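Side-chain contacts in putative SAM-dependent O-methyltranferase (Podospora anserina, PDB 4YMH), which probably transfers a methyl group from S-adenosylmethionine to a hydroxyl oxygen of a substrate: residues Ala30-Glu33 with His34-Thr38; Ile58-Ala61 with Arg62-Pro66; Gln202-Asp205 with Lys206-Ala209. One frame throughout, in Å; residues are numbered along the deposited sequence.

The three contacts come in series along the chain, each between successive turns of one helix: contact 1 on helix 29-41, contact 2 at the C-terminal end of helix 51-64, contact 3 on helix 194-212. Contacts 1 and 2, with centres about 21 Å apart, touch where Leu31 CD2 packs on Ile58 CD1 at 4.2 Å, so the two consecutive helices meet there. Contact 3 lies across the centre of the chain from both, its nearest atoms about 20 Å from contact 1 and about 16 Å from contact 2. The contacts thus lie on helices on opposite sides of the chain's centre in the class I, Rossmann-like fold, and contacts 2 and 3 both reach the second subunit.

Contact 1 of 3, residues Ala30-Glu33 with His34-Thr38; sequences ALVE and HWEWT
Val32 and Glu36, one helical turn apart, run side by side and point the same way, with Val32 CG1 4.2 Å from Glu36 CG. This CG1 branch is anti to the backbone N (chi1 176°), which sends it forward along the helix to its neighbour. Glu36 CG also rests 3.3 Å from Val32 O, the carbonyl that accepts Glu36 N at 2.9 Å. The methylenes of the glutamate therefore sit against the preceding turn, and a bend at chi2 swings its carboxylate round until OE2 lies at the edge of the Trp35 ring, in the plane of the indole. A weak, long ion pair joins OE1 to Arg39.

On the buried side, Leu31 CD1 comes within 4.5 Å of His34 CB, and both side chains pack on Tyr78 and Leu81 of helix 78-86. Thr38 OG1 stands 3.6 Å above the plane of the imidazole, toward its rim, and donates to His34 O at 2.9 Å. The same oxygen accepts Thr38 N at 2.9 Å, the two donors arriving from opposite faces of the carbonyl plane. Ser76 OG bonds to Thr38 OG1 and weakly to His34 NE2, tying this turn to the loop beside Tyr75, a residue that binds S-adenosyl-L-homocysteine.

Trp35 adds a second tether to the cofactor region: NE1 is hydrogen-bonded to Ser49 O, its ring meets that of Tyr78, and its side chain lies about 7 Å from the bound S-adenosyl-L-homocysteine. The inward side of the helix thus pairs apolar packing with hydrogen bonds from Trp35 and Thr38 and a weak one at His34, a chemistry consistent with fixing helix 29-41 against Ser49 and the loop of Tyr75, which bind the cofactor, so that its side chains act from the second shell.

Contact 2 of 3, residues Ile58-Ala61 with Arg62-Pro66; sequences IFTA and RDRKP
Arg62 lies back along Ile58, one turn earlier, the two side chains pointing the same way. Its CB is 3.6 Å from Ile58 O, and CG, anti to the carbonyl carbon (chi1 -69°), comes to 3.3 Å from that same oxygen, which also accepts Arg62 N. From CG to NE the chain is extended, and this carries the guanidinium over the isoleucine: Ile58 CG2 sits 3.5 Å from its plane, over the centre of one face, with CZ and NH1 each 3.6 Å away. The contact is a methyl group against a flat cationic face, and Arg62 also packs on Arg232 of the second subunit.

A similar pairing follows at Thr60 and Arg64, where Thr60 CG2 meets Arg64 CD at 3.8 Å and Thr60 OG1 is bonded to Trp56 O. Arg64 NH1 forms a salt bridge with Asp63 OD2 of the second subunit, and Asp63 OD2 in turn pairs with Arg64 NH1 of that subunit.

Lys65, with positive phi, is the first residue past the helix; its NZ folds back at 2.8 Å to Asp63 O, from above that carbonyl's plane, and at a longer 3.3 Å to Arg62 O, in the carbonyl plane. An ammonium group among late helical carbonyls probably offsets the negative end of the helix dipole, and beside it the reciprocal Asp63-Arg64 salt bridges join the two subunits.

Contact 3 of 3, residues Gln202-Asp205 with Lys206-Ala209; sequences QALD and KFSA
Regular i to i+4 backbone bonds join Gln202-Asp205 to Lys206-Ala209, from Lys206 N to Gln202 O at 3.1 Å through to Ala209 N to Asp205 O at 3.0 Å. One carbonyl does double duty: Leu204 O accepts both Ser208 N and Ser208 OG, each at 2.9 Å, from opposite faces of its plane. Because Ser208 OG is anti to its own carbonyl carbon (chi1 -64°), the hydroxyl folds back over the preceding turn and donates to it. The serine is buried and also packs on Val174 and on Tyr19 of the second subunit. Replacing Ser208 by an alanine would probably leave Leu204 O with the backbone N-H as its one donor from this turn and open a small gap beside that tyrosine.

The same oxygen lies near the plane of the Phe207 ring, at its edge, 3.4 Å from Phe207 CB. The Leu204 and Phe207 side chains cross obliquely, with CD2 of the leucine 4.2 Å from CD2 of the phenylalanine. Both reach helix 150-159: the Phe207 ring meets Tyr150 edge-to-face and packs on Ala151 and Val154, and Leu204 also touches Tyr150.

On another side, Asp205 OD1 is hydrogen-bonded to Tyr19 OH of the second subunit. Lys206 extends back along the helix instead, its CG 3.5 Å from Gln202 O. Leu204 and Phe207 thus join helix 194-212 to helix 150-159, while Asp205, by a hydrogen bond, and Ser208, by packing, meet the same tyrosine of the partner chain.

Contact 1 of 3, residues Ala30-Glu33 with His34-Thr38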
ATOM      1  N   ALA A  30      -7.004 -22.401   7.713  1.00 34.39           N
ATOM      2  CA  ALA A  30      -7.888 -22.201   8.857  1.00 35.96           C
ATOM      3  C   ALA A  30      -8.601 -20.862   8.745  1.00 30.78           C
ATOM      4  O   ALA A  30      -9.781 -20.739   9.103  1.00 30.16           O
ATOM      5  CB  ALA A  30      -7.107 -22.272  10.155  1.00 37.13           C
ATOM      6  N   LEU A  31      -7.875 -19.867   8.247  1.00 27.89           N
ATOM      7  CA  LEU A  31      -8.425 -18.523   8.130  1.00 28.59           C
ATOM      8  C   LEU A  31      -9.428 -18.448   6.979  1.00 28.38           C
ATOM      9  O   LEU A  31     -10.429 -17.751   7.079  1.00 32.26           O
ATOM     10  CB  LEU A  31      -7.301 -17.495   7.954  1.00 23.75           C
ATOM     11  CG  LEU A  31      -7.698 -16.019   8.101  1.00 21.83           C
ATOM     12  CD1 LEU A  31      -8.490 -15.839   9.371  1.00 22.79           C
ATOM     13  CD2 LEU A  31      -6.457 -15.105   8.096  1.00 21.97           C
ATOM     14  N   VAL A  32      -9.164 -19.161   5.890  1.00 30.62           N
ATOM     15  CA  VAL A  32     -10.167 -19.308   4.842  1.00 32.04           C
ATOM     16  C   VAL A  32     -11.451 -19.897   5.433  1.00 29.61           C
ATOM     17  O   VAL A  32     -12.556 -19.402   5.179  1.00 30.77           O
ATOM     18  CB  VAL A  32      -9.686 -20.221   3.702  1.00 36.65           C
ATOM     19  CG1 VAL A  32     -10.808 -20.432   2.689  1.00 35.80           C
ATOM     20  CG2 VAL A  32      -8.447 -19.655   3.034  1.00 36.08           C
ATOM     21  N   GLU A  33     -11.297 -20.950   6.231  1.00 29.91           N
ATOM     22  CA  GLU A  33     -12.451 -21.590   6.861  1.00 32.77           C
ATOM     23  C   GLU A  33     -13.236 -20.603   7.736  1.00 34.76           C
ATOM     24  O   GLU A  33     -14.474 -20.581   7.713  1.00 33.13           O
ATOM     25  CB  GLU A  33     -12.010 -22.804   7.687  1.00 39.92           C
ATOM     26  CG  GLU A  33     -13.155 -23.564   8.322  1.00 46.75           C
ATOM     27  CD  GLU A  33     -12.703 -24.812   9.064  1.00 56.46           C
ATOM     28  OE1 GLU A  33     -11.571 -24.822   9.590  1.00 58.35           O
ATOM     29  OE2 GLU A  33     -13.481 -25.789   9.113  1.00 62.75           O
ATOM     30  N   HIS A  34     -12.524 -19.783   8.503  1.00 32.73           N
ATOM     31  CA  HIS A  34     -13.208 -18.781   9.315  1.00 35.49           C
ATOM     32  C   HIS A  34     -13.931 -17.730   8.450  1.00 33.91           C
ATOM     33  O   HIS A  34     -15.036 -17.284   8.780  1.00 28.83           O
ATOM     34  CB  HIS A  34     -12.226 -18.093  10.261  1.00 32.29           C
ATOM     35  CG  HIS A  34     -12.835 -16.973  11.036  1.00 33.53           C
ATOM     36  ND1 HIS A  34     -13.708 -17.178  12.086  1.00 36.32           N
ATOM     37  CD2 HIS A  34     -12.717 -15.631  10.906  1.00 34.68           C
ATOM     38  CE1 HIS A  34     -14.092 -16.012  12.569  1.00 35.71           C
ATOM     39  NE2 HIS A  34     -13.509 -15.055  11.868  1.00 32.45           N
ATOM     40  N   TRP A  35     -13.304 -17.346   7.344  1.00 32.55           N
ATOM     41  CA  TRP A  35     -13.867 -16.339   6.442  1.00 33.23           C
ATOM     42  C   TRP A  35     -15.184 -16.850   5.847  1.00 36.27           C
ATOM     43  O   TRP A  35     -16.231 -16.171   5.893  1.00 35.45           O
ATOM     44  CB  TRP A  35     -12.842 -16.010   5.349  1.00 31.49           C
ATOM     45  CG  TRP A  35     -13.165 -14.847   4.464  1.00 32.21           C
ATOM     46  CD1 TRP A  35     -12.967 -13.522   4.739  1.00 28.46           C
ATOM     47  CD2 TRP A  35     -13.700 -14.907   3.137  1.00 39.58           C
ATOM     48  NE1 TRP A  35     -13.360 -12.754   3.670  1.00 31.94           N
ATOM     49  CE2 TRP A  35     -13.816 -13.578   2.674  1.00 40.01           C
ATOM     50  CE3 TRP A  35     -14.099 -15.953   2.297  1.00 44.25           C
ATOM     51  CZ2 TRP A  35     -14.319 -13.270   1.413  1.00 43.92           C
ATOM     52  CZ3 TRP A  35     -14.593 -15.645   1.042  1.00 47.95           C
ATOM     53  CH2 TRP A  35     -14.699 -14.313   0.612  1.00 48.84           C
ATOM     54  N   GLU A  36     -15.132 -18.074   5.326  1.00 32.73           N
ATOM     55  CA  GLU A  36     -16.302 -18.723   4.747  1.00 33.42           C
ATOM     56  C   GLU A  36     -17.416 -18.916   5.776  1.00 41.16           C
ATOM     57  O   GLU A  36     -18.601 -18.687   5.493  1.00 43.01           O
ATOM     58  CB  GLU A  36     -15.914 -20.070   4.136  1.00 51.64           C
ATOM     59  CG  GLU A  36     -14.966 -19.972   2.950  1.00 52.95           C
ATOM     60  CD  GLU A  36     -15.641 -19.446   1.691  1.00 59.81           C
ATOM     61  OE1 GLU A  36     -16.887 -19.321   1.675  1.00 63.54           O
ATOM     62  OE2 GLU A  36     -14.923 -19.161   0.710  1.00 60.88           O
ATOM     63  N   TRP A  37     -17.023 -19.343   6.970  1.00 42.15           N
ATOM     64  CA  TRP A  37     -17.967 -19.558   8.057  1.00 41.42           C
ATOM     65  C   TRP A  37     -18.672 -18.268   8.435  1.00 42.25           C
ATOM     66  O   TRP A  37     -19.874 -18.265   8.716  1.00 42.25           O
ATOM     67  CB  TRP A  37     -17.251 -20.127   9.276  1.00 42.47           C
ATOM     68  CG  TRP A  37     -18.102 -20.175  10.509  1.00 48.27           C
ATOM     69  CD1 TRP A  37     -18.923 -21.191  10.902  1.00 52.40           C
ATOM     70  CD2 TRP A  37     -18.201 -19.167  11.519  1.00 49.17           C
ATOM     71  NE1 TRP A  37     -19.531 -20.875  12.093  1.00 53.18           N
ATOM     72  CE2 TRP A  37     -19.102 -19.638  12.493  1.00 53.01           C
ATOM     73  CE3 TRP A  37     -17.613 -17.910  11.693  1.00 49.42           C
ATOM     74  CZ2 TRP A  37     -19.430 -18.897  13.625  1.00 54.48           C
ATOM     75  CZ3 TRP A  37     -17.942 -17.173  12.816  1.00 50.57           C
ATOM     76  CH2 TRP A  37     -18.840 -17.670  13.769  1.00 53.42           C
ATOM     77  N   THR A  38     -17.916 -17.178   8.463  1.00 40.57           N
ATOM     78  CA  THR A  38     -18.485 -15.872   8.759  1.00 42.99           C
ATOM     79  C   THR A  38     -19.507 -15.491   7.694  1.00 47.24           C
ATOM     80  O   THR A  38     -20.598 -15.010   8.009  1.00 49.98           O
ATOM     81  CB  THR A  38     -17.399 -14.783   8.847  1.00 38.06           C
ATOM     82  OG1 THR A  38     -16.508 -15.086   9.925  1.00 33.91           O
ATOM     83  CG2 THR A  38     -18.039 -13.410   9.095  1.00 33.18           C
TER

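Contact 2 of 3, residues Ile58-Ala61 with Arg62-Pro66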
ATOM      1  N   ILE A  58      -1.456  -9.987   6.747  1.00 18.43           N
ATOM      2  CA  ILE A  58      -0.431 -10.926   7.182  1.00 21.33           C
ATOM      3  C   ILE A  58       0.959 -10.498   6.679  1.00 22.00           C
ATOM      4  O   ILE A  58       1.939 -10.523   7.431  1.00 21.21           O
ATOM      5  CB  ILE A  58      -0.751 -12.358   6.708  1.00 19.00           C
ATOM      6  CG1 ILE A  58      -2.044 -12.844   7.395  1.00 21.25           C
ATOM      7  CG2 ILE A  58       0.410 -13.291   7.021  1.00 19.40           C
ATOM      8  CD1 ILE A  58      -2.489 -14.220   6.973  1.00 22.94           C
ATOM      9  N   PHE A  59       1.029 -10.105   5.410  1.00 18.05           N
ATOM     10  CA  PHE A  59       2.290  -9.620   4.830  1.00 19.21           C
ATOM     11  C   PHE A  59       2.818  -8.427   5.615  1.00 18.17           C
ATOM     12  O   PHE A  59       3.994  -8.380   6.003  1.00 19.27           O
ATOM     13  CB  PHE A  59       2.098  -9.242   3.355  1.00 18.95           C
ATOM     14  CG  PHE A  59       3.387  -8.850   2.638  1.00 19.99           C
ATOM     15  CD1 PHE A  59       3.935  -7.586   2.788  1.00 20.06           C
ATOM     16  CD2 PHE A  59       4.034  -9.759   1.800  1.00 20.28           C
ATOM     17  CE1 PHE A  59       5.114  -7.231   2.122  1.00 17.12           C
ATOM     18  CE2 PHE A  59       5.193  -9.407   1.124  1.00 19.67           C
ATOM     19  CZ  PHE A  59       5.747  -8.156   1.299  1.00 16.52           C
ATOM     20  N   THR A  60       1.939  -7.464   5.849  1.00 16.80           N
ATOM     21  CA  THR A  60       2.291  -6.241   6.556  1.00 17.02           C
ATOM     22  C   THR A  60       2.812  -6.533   7.965  1.00 19.44           C
ATOM     23  O   THR A  60       3.801  -5.943   8.407  1.00 16.62           O
ATOM     24  CB  THR A  60       1.076  -5.295   6.622  1.00 16.67           C
ATOM     25  OG1 THR A  60       0.653  -5.002   5.284  1.00 17.43           O
ATOM     26  CG2 THR A  60       1.421  -3.999   7.326  1.00 17.49           C
ATOM     27  N   ALA A  61       2.146  -7.444   8.668  1.00 17.11           N
ATOM     28  CA  ALA A  61       2.610  -7.853   9.992  1.00 18.08           C
ATOM     29  C   ALA A  61       3.961  -8.585   9.965  1.00 18.50           C
ATOM     30  O   ALA A  61       4.804  -8.361  10.833  1.00 21.88           O
ATOM     31  CB  ALA A  61       1.569  -8.735  10.664  1.00 17.16           C
ATOM     32  N   ARG A  62       4.165  -9.477   9.002  1.00 21.02           N
ATOM     33  CA  ARG A  62       5.448 -10.180   8.929  1.00 20.56           C
ATOM     34  C   ARG A  62       6.577  -9.217   8.591  1.00 19.91           C
ATOM     35  O   ARG A  62       7.712  -9.366   9.050  1.00 19.15           O
ATOM     36  CB  ARG A  62       5.397 -11.315   7.898  1.00 24.99           C
ATOM     37  CG  ARG A  62       4.485 -12.475   8.342  1.00 25.80           C
ATOM     38  CD  ARG A  62       4.858 -13.784   7.697  1.00 32.21           C
ATOM     39  NE  ARG A  62       3.984 -14.865   8.152  1.00 39.42           N
ATOM     40  CZ  ARG A  62       3.177 -15.572   7.363  1.00 39.46           C
ATOM     41  NH1 ARG A  62       3.147 -15.345   6.056  1.00 34.72           N
ATOM     42  NH2 ARG A  62       2.417 -16.530   7.883  1.00 43.54           N
ATOM     43  N   ASP A  63       6.254  -8.231   7.773  1.00 16.90           N
ATOM     44  CA  ASP A  63       7.230  -7.248   7.311  1.00 19.72           C
ATOM     45  C   ASP A  63       7.629  -6.287   8.429  1.00 24.02           C
ATOM     46  O   ASP A  63       8.813  -6.146   8.739  1.00 18.98           O
ATOM     47  CB  ASP A  63       6.649  -6.484   6.113  1.00 18.06           C
ATOM     48  CG  ASP A  63       7.555  -5.370   5.606  1.00 23.00           C
ATOM     49  OD1 ASP A  63       8.794  -5.463   5.729  1.00 22.17           O
ATOM     50  OD2 ASP A  63       7.004  -4.394   5.054  1.00 22.97           O
ATOM     51  N   ARG A  64       6.641  -5.635   9.040  1.00 21.96           N
ATOM     52  CA  ARG A  64       6.922  -4.583  10.022  1.00 23.27           C
ATOM     53  C   ARG A  64       7.298  -5.138  11.394  1.00 26.08           C
ATOM     54  O   ARG A  64       7.889  -4.430  12.222  1.00 23.31           O
ATOM     55  CB  ARG A  64       5.714  -3.652  10.178  1.00 21.82           C
ATOM     56  CG  ARG A  64       5.204  -3.024   8.886  1.00 20.54           C
ATOM     57  CD  ARG A  64       4.103  -2.005   9.193  1.00 15.26           C
ATOM     58  NE  ARG A  64       4.590  -0.897  10.004  1.00 20.19           N
ATOM     59  CZ  ARG A  64       4.996   0.263   9.490  1.00 17.58           C
ATOM     60  NH1 ARG A  64       4.971   0.444   8.176  1.00 18.45           N
ATOM     61  NH2 ARG A  64       5.440   1.227  10.278  1.00 18.03           N
ATOM     62  N   LYS A  65       6.936  -6.396  11.635  1.00 18.72           N
ATOM     63  CA  LYS A  65       7.194  -7.049  12.916  1.00 21.51           C
ATOM     64  C   LYS A  65       6.772  -6.200  14.127  1.00 20.25           C
ATOM     65  O   LYS A  65       7.581  -5.922  15.004  1.00 24.52           O
ATOM     66  CB  LYS A  65       8.682  -7.431  13.010  1.00 27.95           C
ATOM     67  CG  LYS A  65       9.050  -8.559  12.036  1.00 29.30           C
ATOM     68  CD  LYS A  65      10.537  -8.849  11.958  1.00 36.27           C
ATOM     69  CE  LYS A  65      11.214  -7.950  10.929  1.00 43.71           C
ATOM     70  NZ  LYS A  65      10.690  -8.102   9.531  1.00 44.80           N
ATOM     71  N   PRO A  66       5.487  -5.804  14.194  1.00 20.83           N
ATOM     72  CA  PRO A  66       5.035  -5.030  15.357  1.00 20.58           C
ATOM     73  C   PRO A  66       5.103  -5.822  16.673  1.00 25.94           C
ATOM     74  O   PRO A  66       4.849  -7.030  16.680  1.00 26.95           O
ATOM     75  CB  PRO A  66       3.585  -4.693  15.003  1.00 21.23           C
ATOM     76  CG  PRO A  66       3.157  -5.812  14.133  1.00 23.21           C
ATOM     77  CD  PRO A  66       4.366  -6.144  13.297  1.00 23.93           C
TER

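Contact 3 of 3, residues Gln202-Asp205 with Lys206-Ala209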
ATOM      1  N   GLN A 202     -19.631  11.368   4.250  1.00 17.66           N
ATOM      2  CA  GLN A 202     -19.565  12.727   4.796  1.00 18.44           C
ATOM      3  C   GLN A 202     -18.664  12.769   6.034  1.00 20.28           C
ATOM      4  O   GLN A 202     -17.810  13.681   6.184  1.00 21.81           O
ATOM      5  CB  GLN A 202     -20.973  13.241   5.126  1.00 23.04           C
ATOM      6  CG  GLN A 202     -21.830  13.351   3.877  1.00 32.44           C
ATOM      7  CD  GLN A 202     -23.314  13.435   4.182  1.00 41.44           C
ATOM      8  OE1 GLN A 202     -23.722  13.570   5.340  1.00 47.10           O
ATOM      9  NE2 GLN A 202     -24.133  13.351   3.141  1.00 44.66           N
ATOM     10  N   ALA A 203     -18.848  11.782   6.920  1.00 19.27           N
ATOM     11  CA  ALA A 203     -18.015  11.736   8.122  1.00 20.21           C
ATOM     12  C   ALA A 203     -16.526  11.518   7.770  1.00 20.22           C
ATOM     13  O   ALA A 203     -15.623  12.127   8.357  1.00 21.84           O
ATOM     14  CB  ALA A 203     -18.512  10.640   9.078  1.00 21.26           C
ATOM     15  N   LEU A 204     -16.280  10.654   6.797  1.00 17.64           N
ATOM     16  CA  LEU A 204     -14.920  10.281   6.426  1.00 18.06           C
ATOM     17  C   LEU A 204     -14.215  11.399   5.672  1.00 18.83           C
ATOM     18  O   LEU A 204     -12.987  11.522   5.735  1.00 19.17           O
ATOM     19  CB  LEU A 204     -14.939   8.999   5.599  1.00 14.68           C
ATOM     20  CG  LEU A 204     -15.198   7.774   6.484  1.00 17.35           C
ATOM     21  CD1 LEU A 204     -15.607   6.556   5.655  1.00 14.51           C
ATOM     22  CD2 LEU A 204     -13.961   7.469   7.329  1.00 17.86           C
ATOM     23  N   ASP A 205     -14.990  12.224   4.976  1.00 16.69           N
ATOM     24  CA  ASP A 205     -14.416  13.387   4.314  1.00 16.36           C
ATOM     25  C   ASP A 205     -13.966  14.392   5.381  1.00 18.96           C
ATOM     26  O   ASP A 205     -12.857  14.956   5.303  1.00 17.93           O
ATOM     27  CB  ASP A 205     -15.424  14.018   3.351  1.00 20.11           C
ATOM     28  CG  ASP A 205     -14.948  15.346   2.794  1.00 25.13           C
ATOM     29  OD1 ASP A 205     -13.880  15.398   2.136  1.00 21.98           O
ATOM     30  OD2 ASP A 205     -15.646  16.354   3.043  1.00 29.16           O
ATOM     31  N   LYS A 206     -14.813  14.616   6.387  1.00 18.87           N
ATOM     32  CA  LYS A 206     -14.385  15.492   7.484  1.00 21.32           C
ATOM     33  C   LYS A 206     -13.134  14.945   8.210  1.00 18.55           C
ATOM     34  O   LYS A 206     -12.217  15.697   8.549  1.00 19.44           O
ATOM     35  CB  LYS A 206     -15.529  15.687   8.481  1.00 26.90           C
ATOM     36  CG  LYS A 206     -16.680  16.524   7.934  1.00 35.62           C
ATOM     37  CD  LYS A 206     -17.683  16.849   9.030  1.00 41.08           C
ATOM     38  CE  LYS A 206     -18.774  17.791   8.526  1.00 49.30           C
ATOM     39  NZ  LYS A 206     -19.776  17.081   7.686  1.00 52.73           N
ATOM     40  N   PHE A 207     -13.127  13.635   8.443  1.00 17.71           N
ATOM     41  CA  PHE A 207     -11.992  12.927   9.045  1.00 18.25           C
ATOM     42  C   PHE A 207     -10.701  13.209   8.268  1.00 21.39           C
ATOM     43  O   PHE A 207      -9.686  13.681   8.829  1.00 21.67           O
ATOM     44  CB  PHE A 207     -12.288  11.428   9.080  1.00 14.92           C
ATOM     45  CG  PHE A 207     -11.084  10.552   9.388  1.00 14.54           C
ATOM     46  CD1 PHE A 207     -10.461  10.610  10.625  1.00 18.96           C
ATOM     47  CD2 PHE A 207     -10.603   9.653   8.443  1.00 14.30           C
ATOM     48  CE1 PHE A 207      -9.358   9.785  10.919  1.00 16.80           C
ATOM     49  CE2 PHE A 207      -9.501   8.837   8.723  1.00 16.75           C
ATOM     50  CZ  PHE A 207      -8.888   8.906   9.969  1.00 16.66           C
ATOM     51  N   SER A 208     -10.775  12.948   6.966  1.00 18.29           N
ATOM     52  CA  SER A 208      -9.625  13.093   6.072  1.00 19.27           C
ATOM     53  C   SER A 208      -9.105  14.520   6.053  1.00 17.56           C
ATOM     54  O   SER A 208      -7.900  14.733   6.094  1.00 20.26           O
ATOM     55  CB  SER A 208      -9.985  12.664   4.649  1.00 16.02           C
ATOM     56  OG  SER A 208     -10.306  11.292   4.606  1.00 16.43           O
ATOM     57  N   ALA A 209     -10.009  15.496   5.995  1.00 17.39           N
ATOM     58  CA  ALA A 209      -9.582  16.896   5.991  1.00 19.77           C
ATOM     59  C   ALA A 209      -8.941  17.279   7.324  1.00 21.42           C
ATOM     60  O   ALA A 209      -7.983  18.052   7.364  1.00 23.65           O
ATOM     61  CB  ALA A 209     -10.759  17.818   5.683  1.00 20.69           C
TER